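Local coordinates for glycoside hydrolase family protein (Novosphingobium sp. PP1Y, PDB 6Q2F), which acts as an alpha-L-rhamnosidase, a glycoside hydrolase that probably releases alpha-linked L-rhamnose from the ends of glycosides, at residues 1046-1051 / 1074-1079; 985-990 / 1135-1140; 1060-1065 / 1081-1086; 1051-1056 / 1131-1136. All coordinates share one frame; numbering follows the deposited sequence.

Contact 1 of 4, residues 1046-1051 / 1074-1079; sequences SLWLDL and PYRLDI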
# COMPACT_ATOMS: atom_id res chain seq x y z
N SER A 1046 -8.70 29.79 -34.91
CA SER A 1046 -9.47 29.48 -33.72
C SER A 1046 -9.53 30.70 -32.81
O SER A 1046 -8.71 31.62 -32.89
CB SER A 1046 -8.86 28.29 -32.96
OG SER A 1046 -7.51 28.54 -32.63
N LEU A 1047 -10.55 30.70 -31.95
CA LEU A 1047 -10.77 31.77 -30.98
C LEU A 1047 -10.87 31.11 -29.62
O LEU A 1047 -11.73 30.25 -29.40
CB LEU A 1047 -12.06 32.55 -31.30
CG LEU A 1047 -12.49 33.68 -30.36
CD1 LEU A 1047 -11.41 34.74 -30.28
CD2 LEU A 1047 -13.80 34.31 -30.83
N TRP A 1048 -9.98 31.49 -28.71
CA TRP A 1048 -9.96 30.93 -27.36
C TRP A 1048 -10.49 31.95 -26.36
O TRP A 1048 -10.26 33.16 -26.51
CB TRP A 1048 -8.54 30.50 -26.96
CG TRP A 1048 -8.01 29.39 -27.83
CD1 TRP A 1048 -7.38 29.52 -29.04
CD2 TRP A 1048 -8.06 27.98 -27.55
NE1 TRP A 1048 -7.04 28.29 -29.53
CE2 TRP A 1048 -7.44 27.32 -28.64
CE3 TRP A 1048 -8.57 27.22 -26.50
CZ2 TRP A 1048 -7.32 25.93 -28.70
CZ3 TRP A 1048 -8.44 25.82 -26.56
CH2 TRP A 1048 -7.82 25.20 -27.65
N LEU A 1049 -11.22 31.45 -25.38
CA LEU A 1049 -11.65 32.23 -24.22
C LEU A 1049 -10.75 31.85 -23.06
O LEU A 1049 -10.76 30.69 -22.61
CB LEU A 1049 -13.11 31.94 -23.88
CG LEU A 1049 -13.68 32.70 -22.68
CD1 LEU A 1049 -13.95 34.14 -23.07
CD2 LEU A 1049 -14.97 32.04 -22.21
N ASP A 1050 -9.96 32.80 -22.57
CA ASP A 1050 -9.10 32.56 -21.42
C ASP A 1050 -9.73 33.25 -20.22
O ASP A 1050 -9.96 34.45 -20.24
CB ASP A 1050 -7.69 33.09 -21.66
CG ASP A 1050 -6.71 32.60 -20.62
OD1 ASP A 1050 -6.93 32.90 -19.43
OD2 ASP A 1050 -5.75 31.90 -20.98
N LEU A 1051 -10.00 32.47 -19.17
CA LEU A 1051 -10.72 32.98 -18.01
C LEU A 1051 -9.81 33.58 -16.94
O LEU A 1051 -10.32 34.13 -15.96
CB LEU A 1051 -11.55 31.88 -17.35
CG LEU A 1051 -12.62 31.22 -18.20
CD1 LEU A 1051 -13.34 30.21 -17.36
CD2 LEU A 1051 -13.59 32.27 -18.74
N PRO A 1074 -3.96 26.42 -17.45
CA PRO A 1074 -4.72 27.63 -17.80
C PRO A 1074 -6.18 27.36 -18.14
O PRO A 1074 -6.50 26.44 -18.91
CB PRO A 1074 -3.96 28.20 -19.01
CG PRO A 1074 -3.26 27.04 -19.61
CD PRO A 1074 -3.05 25.99 -18.53
N TYR A 1075 -7.06 28.17 -17.56
CA TYR A 1075 -8.50 28.06 -17.74
C TYR A 1075 -8.85 28.64 -19.10
O TYR A 1075 -9.22 29.81 -19.23
CB TYR A 1075 -9.24 28.79 -16.63
CG TYR A 1075 -9.13 28.12 -15.29
CD1 TYR A 1075 -8.07 28.41 -14.42
CD2 TYR A 1075 -10.06 27.18 -14.89
CE1 TYR A 1075 -7.98 27.80 -13.17
CE2 TYR A 1075 -9.98 26.57 -13.65
CZ TYR A 1075 -8.95 26.88 -12.80
OH TYR A 1075 -8.89 26.24 -11.57
N ARG A 1076 -8.75 27.82 -20.13
CA ARG A 1076 -8.89 28.31 -21.49
C ARG A 1076 -9.73 27.33 -22.28
O ARG A 1076 -9.52 26.12 -22.18
CB ARG A 1076 -7.49 28.51 -22.11
CG ARG A 1076 -7.43 28.63 -23.60
CD ARG A 1076 -5.98 28.60 -24.04
NE ARG A 1076 -5.26 29.78 -23.55
CZ ARG A 1076 -4.54 30.58 -24.32
NH1 ARG A 1076 -4.40 30.34 -25.63
NH2 ARG A 1076 -3.93 31.63 -23.78
N LEU A 1077 -10.68 27.84 -23.05
CA LEU A 1077 -11.57 27.01 -23.85
C LEU A 1077 -11.65 27.54 -25.28
O LEU A 1077 -11.62 28.75 -25.51
CB LEU A 1077 -12.98 26.97 -23.25
CG LEU A 1077 -13.07 26.33 -21.87
CD1 LEU A 1077 -14.48 26.42 -21.36
CD2 LEU A 1077 -12.63 24.87 -21.96
N ASP A 1078 -11.79 26.61 -26.22
CA ASP A 1078 -11.90 26.93 -27.64
C ASP A 1078 -13.36 27.26 -27.97
O ASP A 1078 -14.21 26.37 -27.97
CB ASP A 1078 -11.41 25.75 -28.47
CG ASP A 1078 -11.36 26.06 -29.97
OD1 ASP A 1078 -12.10 26.95 -30.43
OD2 ASP A 1078 -10.58 25.39 -30.68
N ILE A 1079 -13.65 28.52 -28.26
CA ILE A 1079 -15.01 28.94 -28.56
C ILE A 1079 -15.23 29.25 -30.03
O ILE A 1079 -16.37 29.57 -30.42
CB ILE A 1079 -15.43 30.13 -27.68
CG1 ILE A 1079 -14.64 31.39 -28.03
CG2 ILE A 1079 -15.21 29.79 -26.22
CD1 ILE A 1079 -15.24 32.66 -27.41
O HOH W 1 -6.07 30.92 -16.87

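Contact 2 of 4, residues 985-990 / 1135-1140; sequences VATLDG and PVRLIE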
# COMPACT_ATOMS: atom_id res chain seq x y z
N VAL A 985 -7.37 39.67 -28.38
CA VAL A 985 -8.30 40.37 -29.24
C VAL A 985 -9.18 41.33 -28.45
O VAL A 985 -9.51 42.42 -28.92
CB VAL A 985 -9.15 39.35 -30.03
CG1 VAL A 985 -10.23 40.03 -30.87
CG2 VAL A 985 -8.24 38.49 -30.91
N ALA A 986 -9.55 40.94 -27.23
CA ALA A 986 -10.31 41.79 -26.33
C ALA A 986 -10.16 41.24 -24.92
O ALA A 986 -9.87 40.06 -24.72
CB ALA A 986 -11.78 41.86 -26.72
N THR A 987 -10.35 42.13 -23.95
CA THR A 987 -10.51 41.74 -22.55
C THR A 987 -11.97 41.97 -22.19
O THR A 987 -12.50 43.07 -22.38
CB THR A 987 -9.60 42.56 -21.64
OG1 THR A 987 -8.24 42.18 -21.86
CG2 THR A 987 -9.97 42.32 -20.17
N LEU A 988 -12.64 40.95 -21.68
CA LEU A 988 -14.02 41.12 -21.31
C LEU A 988 -14.09 41.70 -19.91
O LEU A 988 -14.40 41.02 -18.98
CB LEU A 988 -14.76 39.82 -21.38
CG LEU A 988 -14.72 39.18 -22.74
CD1 LEU A 988 -15.75 38.10 -22.83
CD2 LEU A 988 -14.95 40.18 -23.83
N ASP A 989 -13.76 42.97 -19.81
CA ASP A 989 -13.79 43.73 -18.59
C ASP A 989 -15.18 44.32 -18.57
O ASP A 989 -16.02 43.88 -19.33
CB ASP A 989 -12.75 44.84 -18.61
CG ASP A 989 -12.85 45.71 -19.84
OD1 ASP A 989 -13.73 45.49 -20.65
OD2 ASP A 989 -12.05 46.61 -19.98
N GLY A 990 -15.44 45.29 -17.72
CA GLY A 990 -16.76 45.85 -17.67
C GLY A 990 -17.66 45.10 -16.72
O GLY A 990 -17.19 44.37 -15.87
N PRO A 1135 -8.23 38.12 -15.43
CA PRO A 1135 -9.08 38.73 -16.45
C PRO A 1135 -9.55 37.72 -17.51
O PRO A 1135 -8.89 36.70 -17.75
CB PRO A 1135 -8.18 39.80 -17.07
CG PRO A 1135 -6.81 39.20 -16.97
CD PRO A 1135 -6.80 38.37 -15.69
N VAL A 1136 -10.71 38.00 -18.10
CA VAL A 1136 -11.29 37.15 -19.13
C VAL A 1136 -10.91 37.75 -20.48
O VAL A 1136 -11.24 38.92 -20.77
CB VAL A 1136 -12.81 37.04 -18.98
CG1 VAL A 1136 -13.37 36.11 -20.06
CG2 VAL A 1136 -13.19 36.54 -17.58
N ARG A 1137 -10.24 36.97 -21.32
CA ARG A 1137 -9.69 37.47 -22.57
C ARG A 1137 -10.08 36.58 -23.74
O ARG A 1137 -10.19 35.36 -23.60
CB ARG A 1137 -8.16 37.56 -22.50
CG ARG A 1137 -7.66 38.42 -21.38
CD ARG A 1137 -6.16 38.53 -21.46
NE ARG A 1137 -5.57 37.20 -21.49
CZ ARG A 1137 -4.29 36.97 -21.74
NH1 ARG A 1137 -3.47 37.98 -21.98
NH2 ARG A 1137 -3.83 35.72 -21.75
N LEU A 1138 -10.33 37.22 -24.88
CA LEU A 1138 -10.47 36.53 -26.15
C LEU A 1138 -9.13 36.55 -26.84
O LEU A 1138 -8.46 37.58 -26.91
CB LEU A 1138 -11.52 37.21 -27.03
CG LEU A 1138 -12.99 36.83 -26.86
CD1 LEU A 1138 -13.34 36.60 -25.43
CD2 LEU A 1138 -13.88 37.92 -27.44
N ILE A 1139 -8.72 35.38 -27.36
CA ILE A 1139 -7.39 35.20 -27.92
C ILE A 1139 -7.50 34.47 -29.26
O ILE A 1139 -8.10 33.38 -29.33
CB ILE A 1139 -6.49 34.41 -26.96
CG1 ILE A 1139 -6.29 35.18 -25.65
CG2 ILE A 1139 -5.15 34.13 -27.61
CD1 ILE A 1139 -5.56 34.32 -24.59
N GLU A 1140 -6.90 35.03 -30.29
CA GLU A 1140 -6.88 34.42 -31.60
C GLU A 1140 -5.53 33.81 -31.94
O GLU A 1140 -4.51 34.29 -31.52
CB GLU A 1140 -7.23 35.45 -32.66
CG GLU A 1140 -8.71 35.75 -32.77
CD GLU A 1140 -9.09 36.65 -33.93
OE1 GLU A 1140 -9.44 37.82 -33.66
OE2 GLU A 1140 -9.05 36.19 -35.08
O HOH W 2 -12.01 40.48 -17.61

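Contact 3 of 4, residues 1060-1065 / 1081-1086; sequences VSVNGV and KAVRKG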
# COMPACT_ATOMS: atom_id res chain seq x y z
N VAL A 1060 -18.63 26.85 -19.39
CA VAL A 1060 -18.85 28.02 -20.24
C VAL A 1060 -19.84 27.67 -21.35
O VAL A 1060 -19.65 26.67 -22.06
CB VAL A 1060 -17.54 28.53 -20.84
CG1 VAL A 1060 -17.81 29.70 -21.83
CG2 VAL A 1060 -16.61 28.95 -19.72
N SER A 1061 -20.86 28.50 -21.51
CA SER A 1061 -21.82 28.42 -22.60
C SER A 1061 -21.76 29.69 -23.42
O SER A 1061 -21.86 30.80 -22.87
CB SER A 1061 -23.24 28.19 -22.06
OG SER A 1061 -23.33 26.91 -21.45
N VAL A 1062 -21.60 29.54 -24.73
CA VAL A 1062 -21.55 30.66 -25.67
C VAL A 1062 -22.75 30.52 -26.60
O VAL A 1062 -22.89 29.50 -27.28
CB VAL A 1062 -20.22 30.67 -26.45
CG1 VAL A 1062 -20.24 31.76 -27.53
CG2 VAL A 1062 -19.06 30.86 -25.49
N ASN A 1063 -23.60 31.54 -26.63
CA ASN A 1063 -24.88 31.48 -27.33
C ASN A 1063 -25.62 30.18 -27.01
O ASN A 1063 -26.07 29.46 -27.90
CB ASN A 1063 -24.71 31.63 -28.85
CG ASN A 1063 -23.90 32.85 -29.22
OD1 ASN A 1063 -24.20 33.96 -28.79
ND2 ASN A 1063 -22.83 32.63 -30.00
N GLY A 1064 -25.69 29.87 -25.71
CA GLY A 1064 -26.38 28.68 -25.25
C GLY A 1064 -25.66 27.37 -25.49
O GLY A 1064 -26.18 26.32 -25.09
N VAL A 1065 -24.50 27.38 -26.12
CA VAL A 1065 -23.77 26.16 -26.46
C VAL A 1065 -22.69 25.94 -25.42
O VAL A 1065 -21.84 26.82 -25.19
CB VAL A 1065 -23.16 26.24 -27.87
CG1 VAL A 1065 -22.38 24.98 -28.14
CG2 VAL A 1065 -24.25 26.41 -28.91
N LYS A 1081 -16.00 27.80 -32.64
CA LYS A 1081 -17.12 27.16 -33.32
C LYS A 1081 -18.47 27.61 -32.79
O LYS A 1081 -19.47 27.52 -33.51
CB LYS A 1081 -17.02 25.63 -33.19
CG LYS A 1081 -15.92 25.04 -34.08
CD LYS A 1081 -15.74 23.54 -33.85
CE LYS A 1081 -14.60 22.99 -34.71
NZ LYS A 1081 -14.45 21.51 -34.56
N ALA A 1082 -18.52 28.10 -31.55
CA ALA A 1082 -19.79 28.47 -30.96
C ALA A 1082 -20.14 29.95 -31.14
O ALA A 1082 -21.30 30.31 -30.92
CB ALA A 1082 -19.78 28.14 -29.47
N VAL A 1083 -19.19 30.80 -31.51
CA VAL A 1083 -19.48 32.23 -31.62
C VAL A 1083 -20.17 32.53 -32.95
O VAL A 1083 -20.12 31.75 -33.91
CB VAL A 1083 -18.21 33.10 -31.48
CG1 VAL A 1083 -17.60 32.98 -30.10
CG2 VAL A 1083 -17.20 32.75 -32.58
N ARG A 1084 -20.80 33.69 -32.99
CA ARG A 1084 -21.44 34.21 -34.19
C ARG A 1084 -20.93 35.62 -34.43
O ARG A 1084 -20.42 36.28 -33.52
CB ARG A 1084 -22.96 34.23 -34.03
CG ARG A 1084 -23.39 35.14 -32.93
CD ARG A 1084 -24.82 34.87 -32.45
NE ARG A 1084 -25.75 34.74 -33.56
CZ ARG A 1084 -27.07 34.68 -33.43
NH1 ARG A 1084 -27.64 34.74 -32.24
NH2 ARG A 1084 -27.83 34.56 -34.51
N LYS A 1085 -21.14 36.10 -35.64
CA LYS A 1085 -20.78 37.44 -35.99
C LYS A 1085 -21.63 38.42 -35.19
O LYS A 1085 -22.81 38.29 -35.14
CB LYS A 1085 -21.06 37.62 -37.47
CG LYS A 1085 -20.05 38.44 -38.20
CD LYS A 1085 -18.74 37.74 -38.31
CE LYS A 1085 -17.74 38.61 -39.01
NZ LYS A 1085 -18.24 39.05 -40.34
N GLY A 1086 -21.04 39.42 -34.59
CA GLY A 1086 -21.81 40.39 -33.82
C GLY A 1086 -21.91 40.07 -32.34
O GLY A 1086 -20.95 39.60 -31.73

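Contact 4 of 4, residues 1051-1056 / 1131-1136; sequences LGRVGD and GLIGPV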
# COMPACT_ATOMS: atom_id res chain seq x y z
N LEU A 1051 -10.00 32.47 -19.17
CA LEU A 1051 -10.72 32.98 -18.01
C LEU A 1051 -9.81 33.58 -16.94
O LEU A 1051 -10.32 34.13 -15.96
CB LEU A 1051 -11.55 31.88 -17.35
CG LEU A 1051 -12.62 31.22 -18.20
CD1 LEU A 1051 -13.34 30.21 -17.36
CD2 LEU A 1051 -13.59 32.27 -18.74
N GLY A 1052 -8.50 33.48 -17.09
CA GLY A 1052 -7.62 33.96 -16.03
C GLY A 1052 -7.77 33.11 -14.78
O GLY A 1052 -7.89 31.89 -14.84
N ARG A 1053 -7.74 33.77 -13.62
CA ARG A 1053 -7.89 33.04 -12.37
C ARG A 1053 -9.35 32.67 -12.17
O ARG A 1053 -10.24 33.51 -12.37
CB ARG A 1053 -7.39 33.89 -11.20
CG ARG A 1053 -5.88 34.12 -11.19
CD ARG A 1053 -5.46 34.81 -9.90
NE ARG A 1053 -4.57 35.94 -10.15
CZ ARG A 1053 -3.29 35.99 -9.79
NH1 ARG A 1053 -2.74 34.99 -9.11
NH2 ARG A 1053 -2.56 37.07 -10.08
N VAL A 1054 -9.59 31.43 -11.79
CA VAL A 1054 -10.92 30.90 -11.56
C VAL A 1054 -10.92 30.09 -10.29
O VAL A 1054 -10.10 29.26 -10.10
CB VAL A 1054 -11.35 29.97 -12.69
CG1 VAL A 1054 -12.69 29.34 -12.40
CG2 VAL A 1054 -11.40 30.66 -14.01
N GLY A 1055 -11.87 30.35 -9.42
CA GLY A 1055 -12.01 29.62 -8.18
C GLY A 1055 -13.32 28.89 -8.13
O GLY A 1055 -14.30 29.47 -7.80
N ASP A 1056 -13.38 27.63 -8.50
CA ASP A 1056 -12.25 26.83 -8.89
C ASP A 1056 -12.36 26.16 -10.25
O ASP A 1056 -11.38 25.69 -10.75
CB ASP A 1056 -12.06 25.73 -7.87
CG ASP A 1056 -11.82 26.24 -6.52
OD1 ASP A 1056 -10.85 26.89 -6.27
OD2 ASP A 1056 -12.60 25.93 -5.66
N GLY A 1131 -14.89 32.39 -7.29
CA GLY A 1131 -15.59 32.98 -8.42
C GLY A 1131 -14.72 33.15 -9.65
O GLY A 1131 -13.64 32.56 -9.80
N LEU A 1132 -15.24 33.98 -10.56
CA LEU A 1132 -14.57 34.31 -11.82
C LEU A 1132 -13.69 35.53 -11.55
O LEU A 1132 -14.18 36.66 -11.55
CB LEU A 1132 -15.58 34.58 -12.92
CG LEU A 1132 -15.01 34.92 -14.32
CD1 LEU A 1132 -14.04 33.83 -14.80
CD2 LEU A 1132 -16.12 35.09 -15.34
N ILE A 1133 -12.40 35.30 -11.32
CA ILE A 1133 -11.52 36.40 -10.97
C ILE A 1133 -10.94 37.09 -12.21
O ILE A 1133 -10.71 38.30 -12.21
CB ILE A 1133 -10.42 35.87 -10.03
CG1 ILE A 1133 -11.04 35.41 -8.71
CG2 ILE A 1133 -9.33 36.91 -9.80
CD1 ILE A 1133 -10.11 34.55 -7.87
N GLY A 1134 -10.68 36.34 -13.28
CA GLY A 1134 -10.13 36.91 -14.49
C GLY A 1134 -8.65 37.26 -14.48
O GLY A 1134 -7.89 36.77 -13.64
N PRO A 1135 -8.23 38.12 -15.43
CA PRO A 1135 -9.08 38.73 -16.45
C PRO A 1135 -9.55 37.72 -17.51
O PRO A 1135 -8.89 36.70 -17.75
CB PRO A 1135 -8.18 39.80 -17.07
CG PRO A 1135 -6.81 39.20 -16.97
CD PRO A 1135 -6.80 38.37 -15.69
N VAL A 1136 -10.71 38.00 -18.10
CA VAL A 1136 -11.29 37.15 -19.13
C VAL A 1136 -10.91 37.75 -20.48
O VAL A 1136 -11.24 38.92 -20.77
CB VAL A 1136 -12.81 37.04 -18.98
CG1 VAL A 1136 -13.37 36.11 -20.06
CG2 VAL A 1136 -13.19 36.54 -17.58

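Contact 1 of 4, residues 1046-1051 / 1074-1079
Trp1048, Asp1050, Arg1076 and Asp1078 project from one face of an antiparallel strand pair, and their orientations set the contact. The indole of Trp1048, its CG beside the backbone N, leans over the partner strand. Asp1078 CB lies above its six-membered ring, 3.7 Å from the centroid and 17° off the normal, which is CH-pi geometry. Diagonally across, the chain of Arg1076 meets the indole at roughly a right angle, with CG 3.4 Å from Trp1048 CE3; its guanidinium sits obliquely to the ring. A bend at chi3 turns that group to Asp1050, whose OD2 lies near the guanidinium plane. Arg1076 NE and NH2 each lie 3.4 Å from Asp1050 OD2, and both bonds are weak. OD2 alone accepts from the two nitrogens of this salt bridge, and the carboxylate and guanidinium planes stand 88° apart, not in the coplanar two-oxygen arrangement. The other oxygen, Asp1050 OD1, takes the N-H of Gly1052, while Asp1078 OD1 takes that of Gly1080.

On the reverse face Ile1079 bridges two leucines, with CG2 3.8 Å from Leu1049 CB and CG1 3.9 Å from Leu1047 CG. Between the faces runs the backbone: Leu1049 and Leu1077 form a hydrogen-bonded pair, and Leu1051 N reaches Tyr1075 O at 2.8 Å with an essentially straight N-H (179°), where Tyr1075 centres an inverse gamma turn. Strand 1131-1140 flanks strand 1047-1055 on its other side, and the leucine-isoleucine face packs on strands 1057-1062 and 1065-1070 of the opposing sheet, as in a beta-sandwich.

Contact 2 of 4, residues 985-990 / 1135-1140
Three backbone hydrogen bonds carry the pairing. Val985 N reaches Leu1138 O at 2.8 Å, approaching from above the carbonyl plane, whereas the return bond from Leu1138 N to Ala986 O is 2.9 Å and lies in the carbonyl plane of Ala986. Leu988 N closes the series on Val1136 O at 2.6 Å, nearly along the C=O axis. A water then extends it, donating to Leu988 O and accepting from Val1136 N.

Val985 and Ala986 both stand opposite Leu1138, a classic beta bulge in which Val985 N and Ala986 O bond the same residue. The antiparallel strands, 167° between their directions, form the 983-987 edge of a four-stranded sheet in a beta-sandwich consistent with a galactose-binding-domain-like fold.

Apolar packing is concentrated at Leu988, the centre of an inverse gamma turn. Its CD1 meets Leu1138 CD1 at 3.8 Å, the two chains crossing at about a right angle, and its CB lies 4.2 Å from Val1136 CB; Phe1035 of the opposing sheet touches both leucines. An alanine in place of Leu988 would probably loosen this junction, since the branch that meets Leu1138 and Phe1035 would be missing.

Mixed contacts lie at Val985. Its CG2 presses against the Glu1140 chain, 3.3 Å from CG and 3.1 Å from OE1, a tight fit. The carboxylate's charge is met elsewhere, by a salt bridge from Glu1140 OE2 to Arg1045.

Contact 3 of 4, residues 1060-1065 / 1081-1086
The close-fitting side of this contact is built from Val1062, Ala1082 and Val1083. Ala1082 CB sits 4.0 Å from Val1062 CB, while Val1062 CG1, anti to the backbone N, reaches Val1083 CG1 at 3.9 Å; these two valines lie side by side and point the same way. Phe1035, on strand 1028-1037, touches both of them, so the patch continues into the interior of the beta-sandwich.

Toward solvent the packing thins. Val1065 CB approaches the same methyl of Ala1082 at 4.2 Å, and the exposed Arg1084 merely lays its CD near Asn1063 OD1, 3.8 Å away, with guanidinium and amide planes 76° apart. Asn1063 and Gly1064 are the central residues of a type I' turn joining strands 1057-1062 and 1065-1070, a tight beta-hairpin closed by reciprocal backbone bonds between Val1062 and Val1065.

Asn1063 stands between the two regimes. Its ND2 donates to Ala1082 O over 2.9 Å, the acceptor close to the amide plane and the N-H directed at an in-plane carbonyl lone pair. ND2 also bonds Asn1088 OD1, and Asn1063 OD1 accepts from Thr1089 N. A leucine at Asn1063 would lose all three amide bonds and would probably loosen the hairpin tip against both the 1081-1086 loop and strand 1086-1095. Those three bonds hold the amide's rotation, so the asparagine gives the contact its direction while the valine-alanine packing supplies its apolar surface.

Contact 4 of 4, residues 1051-1056 / 1131-1136
Leu1132 CD1 is the middle of the apolar patch, lying 4.1 Å from Leu1051 CB and 4.2 Å from Val1054 CG2. The side chain reaches this position with its CG anti to the backbone N, swinging the tip toward the partner strand. Alongside, Leu1051 CD2 and Val1136 CG1 meet at 4.1 Å, their side chains pointing the same way. Ile1092 and Val1094 of strand 1086-1095 cover the patch from the opposing sheet, with Trp992 adding to it at Leu1132 and Val1136.

Around that centre the antiparallel strands are distorted by a classic beta bulge: Ile1133 and Gly1134 both face Arg1053, and the register shifts by one. Arg1053 O accepts two N-H groups, each at 3.0 Å, from Gly1134 N on an in-plane lone pair and from Ile1133 N, 28° above the carbonyl plane. Beyond the bulge, regular pairing resumes, with Gly1055 N to Gly1131 O at 2.9 Å. Glycine matters at Gly1052 for steric reasons, since a CB there would fall 2.3 Å from Gly1134 C, a clash; its phi is positive as well.

On the other face, Arg1053 CB packs 3.8 Å from Ile1133 CB, while the arginine chain bends at chi3 beyond the contact. The polar edge lies at the far end of the strand. Val1054 O accepts from Lys658, a residue of helix 657-670 in the barrel portion of the enzyme, and after the cis peptide between Gly1055 and Asp1056, Asp1056 OD1 forms a salt bridge with Arg1128.

How the contacts relate
Contacts 1, 2 and 4 follow one four-stranded sheet in the order 983-987, 1131-1140, 1047-1055, 1076-1078, while contact 3 joins a hairpin of the facing sheet to the loop that links the two sheets. Contacts 1 and 2 have centres about 10 Å apart and are stitched by Trp1048 N to Ile1139 O, 2.7 Å, a probable hydrogen bond. Contact 4 continues both strands, sharing Leu1051 with contact 1 and Val1136 with contact 2. Across the sandwich, Leu1077 CD1 meets Val1060 CG2 at 3.7 Å, tying contact 1 to contact 3. None of the four includes a sodium ligand: Asp503, Ser504, Glu583, Glu586 and Glu644 belong to the barrel, which contact 4 approaches through Lys658.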